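Local structure of arabinan endo-1,5-alpha-l-arabinosidase A (Cellvibrio cellulosa, 1GYH) at residues Y79-A84 with S90-T95; T51-K54 with S59-G62. The protein hydrolyses the alpha-1,5-arabinofuranosyl bonds of linear arabinan from plant cell walls, releasing almost exclusively arabinotriose. One frame throughout, in Å; residues are numbered along the deposited sequence.

Interactions 1 and 2 lie on the same side of the chain's centre in this five-bladed propeller, their centres about 10 Å apart, and W52 joins them. Its indole packs on the sheet face that carries Y80, V82 and A91, with W52 CZ2 3.2 Å from Y80 OH and W52 CH2 3.5 Å from V82 CG2. D111 ties the pair further, OD1 taking a bond with Y80 OH and OD2 one with W52 NE1. Both contacts border the probable substrate site: D61 and G62 belong to it in interaction 2, while in interaction 1 the S90 side chain is about 3 Å from that of N126. The side chain of K87, another probable substrate ligand, is about 11 Å from that of F60 at nearest atoms.

Interaction 1: Y79-A84 with S90-T95; sequences YYSVSA and SAIGVT
The Y79 ring carries V94 CG2 over the centre of one face, a CH-pi contact 3.5 Å from the centroid and 13° off the normal; I92 CG2 sits near the ring plane at an edge. On the opposite side of the sheet, the Y80 ring lies over the backbone of G93, whose CA is 3.9 Å from the centroid, and T95 N comes in at the ring edge. Y80 reaches this position because its CG stands between its own backbone N and carbonyl carbon (chi1 60°), which folds the ring across the neighbouring strand. With no side chain on G93, the ring rests directly on main chain, CE2 only 3.4 Å from G93 C.

Between the two ring-bearing faces runs an antiparallel beta ladder. Y80 and G93 form one hydrogen-bonded pair, with G93 N to Y80 O at 2.9 Å; V82 and A91 form the next, where V82 N to A91 O is 2.8 Å and almost straight at 173°. At the loop end the hydroxyls S83 OG and S90 OG are 2.7 Å apart, and S90 OG is hydrogen-bonded to N126 OD1, a probable substrate ligand. Far from that end, Y79 OH is held by L160 O.

This hairpin forms the middle of a propeller blade: strand 75-82 pairs with 63-72 on one flank and strand 90-97 with 110-118 on the other. Across the face bearing Y79 and I92, M142 of strand 140-144 packs against both side chains.

Interaction 2: T51-K54 with S59-G62; sequences TWAK and SFDG
With CG of F60 anti to the backbone N (chi1 -176°) and the ring turned by a chi2 of 64°, the phenyl group swings back toward the short helix and presents one face to the methyl of A53. The contact belongs to the five-bladed beta-propeller of glycoside hydrolase family 43: helix 53-56 and the loop behind it lead into strand 63-72, the strand that pairs with 75-82 of the hairpin 75-82/90-97.

A53 CB makes a CH-pi contact with the F60 ring, 4.0 Å from the centroid and 16° off the normal. The methyl is displaced toward the CD2-CE2 side, lying 3.9 Å from F60 CD2 and equally far from F60 CE2. K54 adds a looser touch alongside, its CG 4.3 Å from F60 CB. Its aliphatic chain then runs on, and NZ forms a salt bridge with E49 OE2. Across the two segments the touching atoms are all carbon, and the CA atoms of K54 and F60, the nearest pair, are 5.8 Å apart. A53 also packs on V82 of strand 75-82, which places the helix against the blade.

Past F60 the chain bends back over the same ring. D61 OD1 accepts a hydrogen bond from H63 N, an Asx turn, and G62 bonds to G27 through the backbone. D61, G62 and H63 probably bind substrate; the phenyl ring, with the helix on one face and G62 on the other, packs between helix 53-56 and this probable binding loop. The sandwich is close on both sides: opposite the A53 methyl, G62 N sits 3.3 Å above the F60 ring plane, offset toward the rim.

Interaction 1: Y79-A84 with S90-T95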
# COMPACT_ATOMS: atom_id res chain seq x y z
N TYR A 79 0.75 -4.93 -8.77
CA TYR A 79 -0.33 -3.96 -8.93
C TYR A 79 0.23 -2.55 -8.76
O TYR A 79 1.18 -2.36 -8.02
CB TYR A 79 -1.46 -4.23 -7.93
CG TYR A 79 -2.03 -5.61 -8.13
CD1 TYR A 79 -1.40 -6.75 -7.56
CD2 TYR A 79 -3.16 -5.81 -8.92
CE1 TYR A 79 -1.93 -8.02 -7.78
CE2 TYR A 79 -3.67 -7.08 -9.15
CZ TYR A 79 -3.07 -8.17 -8.56
OH TYR A 79 -3.58 -9.40 -8.81
N TYR A 80 -0.34 -1.57 -9.48
CA TYR A 80 0.22 -0.22 -9.54
C TYR A 80 -0.93 0.74 -9.88
O TYR A 80 -1.95 0.31 -10.44
CB TYR A 80 1.38 -0.13 -10.58
CG TYR A 80 0.94 -0.46 -12.01
CD1 TYR A 80 0.36 0.51 -12.82
CD2 TYR A 80 1.03 -1.78 -12.52
CE1 TYR A 80 -0.08 0.23 -14.10
CE2 TYR A 80 0.58 -2.09 -13.81
CZ TYR A 80 0.02 -1.07 -14.61
OH TYR A 80 -0.44 -1.30 -15.88
N SER A 81 -0.74 2.03 -9.54
CA SER A 81 -1.78 3.06 -9.69
C SER A 81 -1.32 4.14 -10.70
O SER A 81 -0.19 4.61 -10.64
CB SER A 81 -2.11 3.72 -8.34
OG SER A 81 -2.20 2.76 -7.28
N VAL A 82 -2.21 4.47 -11.62
CA VAL A 82 -2.09 5.65 -12.53
C VAL A 82 -3.11 6.69 -12.04
O VAL A 82 -4.29 6.40 -11.90
CB VAL A 82 -2.39 5.22 -13.96
CG1 VAL A 82 -2.60 6.45 -14.86
CG2 VAL A 82 -1.28 4.34 -14.52
N SER A 83 -2.66 7.90 -11.78
CA SER A 83 -3.55 8.91 -11.23
C SER A 83 -3.13 10.33 -11.57
O SER A 83 -2.27 10.56 -12.43
CB SER A 83 -3.62 8.73 -9.71
OG SER A 83 -4.73 9.41 -9.13
N ALA A 84 -3.77 11.28 -10.90
CA ALA A 84 -3.40 12.69 -10.95
C ALA A 84 -3.68 13.34 -9.62
O ALA A 84 -4.74 13.13 -9.00
CB ALA A 84 -4.19 13.42 -12.09
N SER A 90 -8.34 7.91 -12.16
CA SER A 90 -7.35 6.94 -11.65
C SER A 90 -7.71 5.53 -12.05
O SER A 90 -8.88 5.22 -12.32
CB SER A 90 -7.31 6.94 -10.11
OG SER A 90 -7.16 8.25 -9.58
N ALA A 91 -6.70 4.69 -12.10
CA ALA A 91 -6.91 3.27 -12.37
C ALA A 91 -5.76 2.46 -11.77
O ALA A 91 -4.59 2.91 -11.73
CB ALA A 91 -7.01 2.98 -13.87
N ILE A 92 -6.13 1.25 -11.36
CA ILE A 92 -5.17 0.23 -10.91
C ILE A 92 -4.95 -0.78 -12.00
O ILE A 92 -5.90 -1.37 -12.54
CB ILE A 92 -5.66 -0.43 -9.59
CG1 ILE A 92 -5.64 0.57 -8.45
CG2 ILE A 92 -4.79 -1.64 -9.26
CD1 ILE A 92 -6.58 0.20 -7.26
N GLY A 93 -3.69 -0.94 -12.36
CA GLY A 93 -3.25 -1.93 -13.31
C GLY A 93 -2.49 -3.09 -12.65
O GLY A 93 -2.17 -3.03 -11.48
N VAL A 94 -2.22 -4.12 -13.42
CA VAL A 94 -1.33 -5.19 -12.96
C VAL A 94 -0.41 -5.70 -14.06
O VAL A 94 -0.84 -5.93 -15.19
CB VAL A 94 -2.14 -6.34 -12.28
CG1 VAL A 94 -3.04 -7.04 -13.23
CG2 VAL A 94 -1.19 -7.33 -11.57
N THR A 95 0.88 -5.83 -13.72
CA THR A 95 1.87 -6.43 -14.58
C THR A 95 2.53 -7.64 -13.88
O THR A 95 2.73 -7.63 -12.68
CB THR A 95 2.89 -5.34 -15.07
OG1 THR A 95 3.87 -5.90 -15.96
CG2 THR A 95 3.67 -4.72 -13.91

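Interaction 2: T51-K54 with S59-G62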
# COMPACT_ATOMS: atom_id res chain seq x y z
N THR A 51 0.80 1.69 -21.65
CA THR A 51 0.32 2.23 -22.91
C THR A 51 -0.97 3.02 -22.76
O THR A 51 -1.24 3.92 -23.56
CB THR A 51 0.11 1.13 -23.97
OG1 THR A 51 -0.85 0.18 -23.48
CG2 THR A 51 1.41 0.35 -24.26
N TRP A 52 -1.75 2.68 -21.74
CA TRP A 52 -3.06 3.24 -21.49
C TRP A 52 -3.06 4.41 -20.48
O TRP A 52 -4.12 5.01 -20.23
CB TRP A 52 -4.01 2.12 -20.99
CG TRP A 52 -3.50 1.35 -19.77
CD1 TRP A 52 -2.79 0.19 -19.79
CD2 TRP A 52 -3.62 1.72 -18.39
NE1 TRP A 52 -2.46 -0.18 -18.51
CE2 TRP A 52 -2.96 0.74 -17.63
CE3 TRP A 52 -4.21 2.80 -17.71
CZ2 TRP A 52 -2.90 0.78 -16.23
CZ3 TRP A 52 -4.15 2.85 -16.32
CH2 TRP A 52 -3.50 1.82 -15.59
N ALA A 53 -1.92 4.72 -19.88
CA ALA A 53 -1.91 5.62 -18.73
C ALA A 53 -2.41 7.02 -19.08
O ALA A 53 -3.19 7.59 -18.33
CB ALA A 53 -0.55 5.74 -18.16
N LYS A 54 -1.94 7.55 -20.22
CA LYS A 54 -2.31 8.92 -20.63
C LYS A 54 -3.79 9.10 -20.91
O LYS A 54 -4.33 10.20 -20.71
CB LYS A 54 -1.47 9.40 -21.82
CG LYS A 54 -0.11 9.89 -21.41
CD LYS A 54 0.58 10.62 -22.55
CE LYS A 54 1.97 11.06 -22.17
NZ LYS A 54 2.99 10.02 -22.45
N SER A 59 -2.43 14.38 -18.10
CA SER A 59 -1.17 15.00 -17.61
C SER A 59 -0.20 14.05 -16.89
O SER A 59 0.73 14.49 -16.21
CB SER A 59 -1.52 16.12 -16.64
OG SER A 59 -2.01 15.59 -15.42
N PHE A 60 -0.42 12.75 -17.03
CA PHE A 60 0.47 11.75 -16.43
C PHE A 60 1.94 12.10 -16.65
O PHE A 60 2.34 12.33 -17.78
CB PHE A 60 0.21 10.41 -17.13
CG PHE A 60 1.00 9.28 -16.54
CD1 PHE A 60 0.77 8.89 -15.22
CD2 PHE A 60 1.93 8.61 -17.29
CE1 PHE A 60 1.49 7.84 -14.65
CE2 PHE A 60 2.64 7.56 -16.71
CZ PHE A 60 2.39 7.18 -15.38
N ASP A 61 2.72 12.12 -15.57
CA ASP A 61 4.19 12.45 -15.60
C ASP A 61 5.16 11.28 -15.57
O ASP A 61 6.36 11.50 -15.38
CB ASP A 61 4.57 13.44 -14.48
CG ASP A 61 4.34 12.90 -13.07
OD1 ASP A 61 4.02 11.71 -12.85
OD2 ASP A 61 4.47 13.64 -12.07
N GLY A 62 4.69 10.06 -15.75
CA GLY A 62 5.55 8.90 -15.67
C GLY A 62 5.70 8.21 -14.31
O GLY A 62 6.19 7.09 -14.27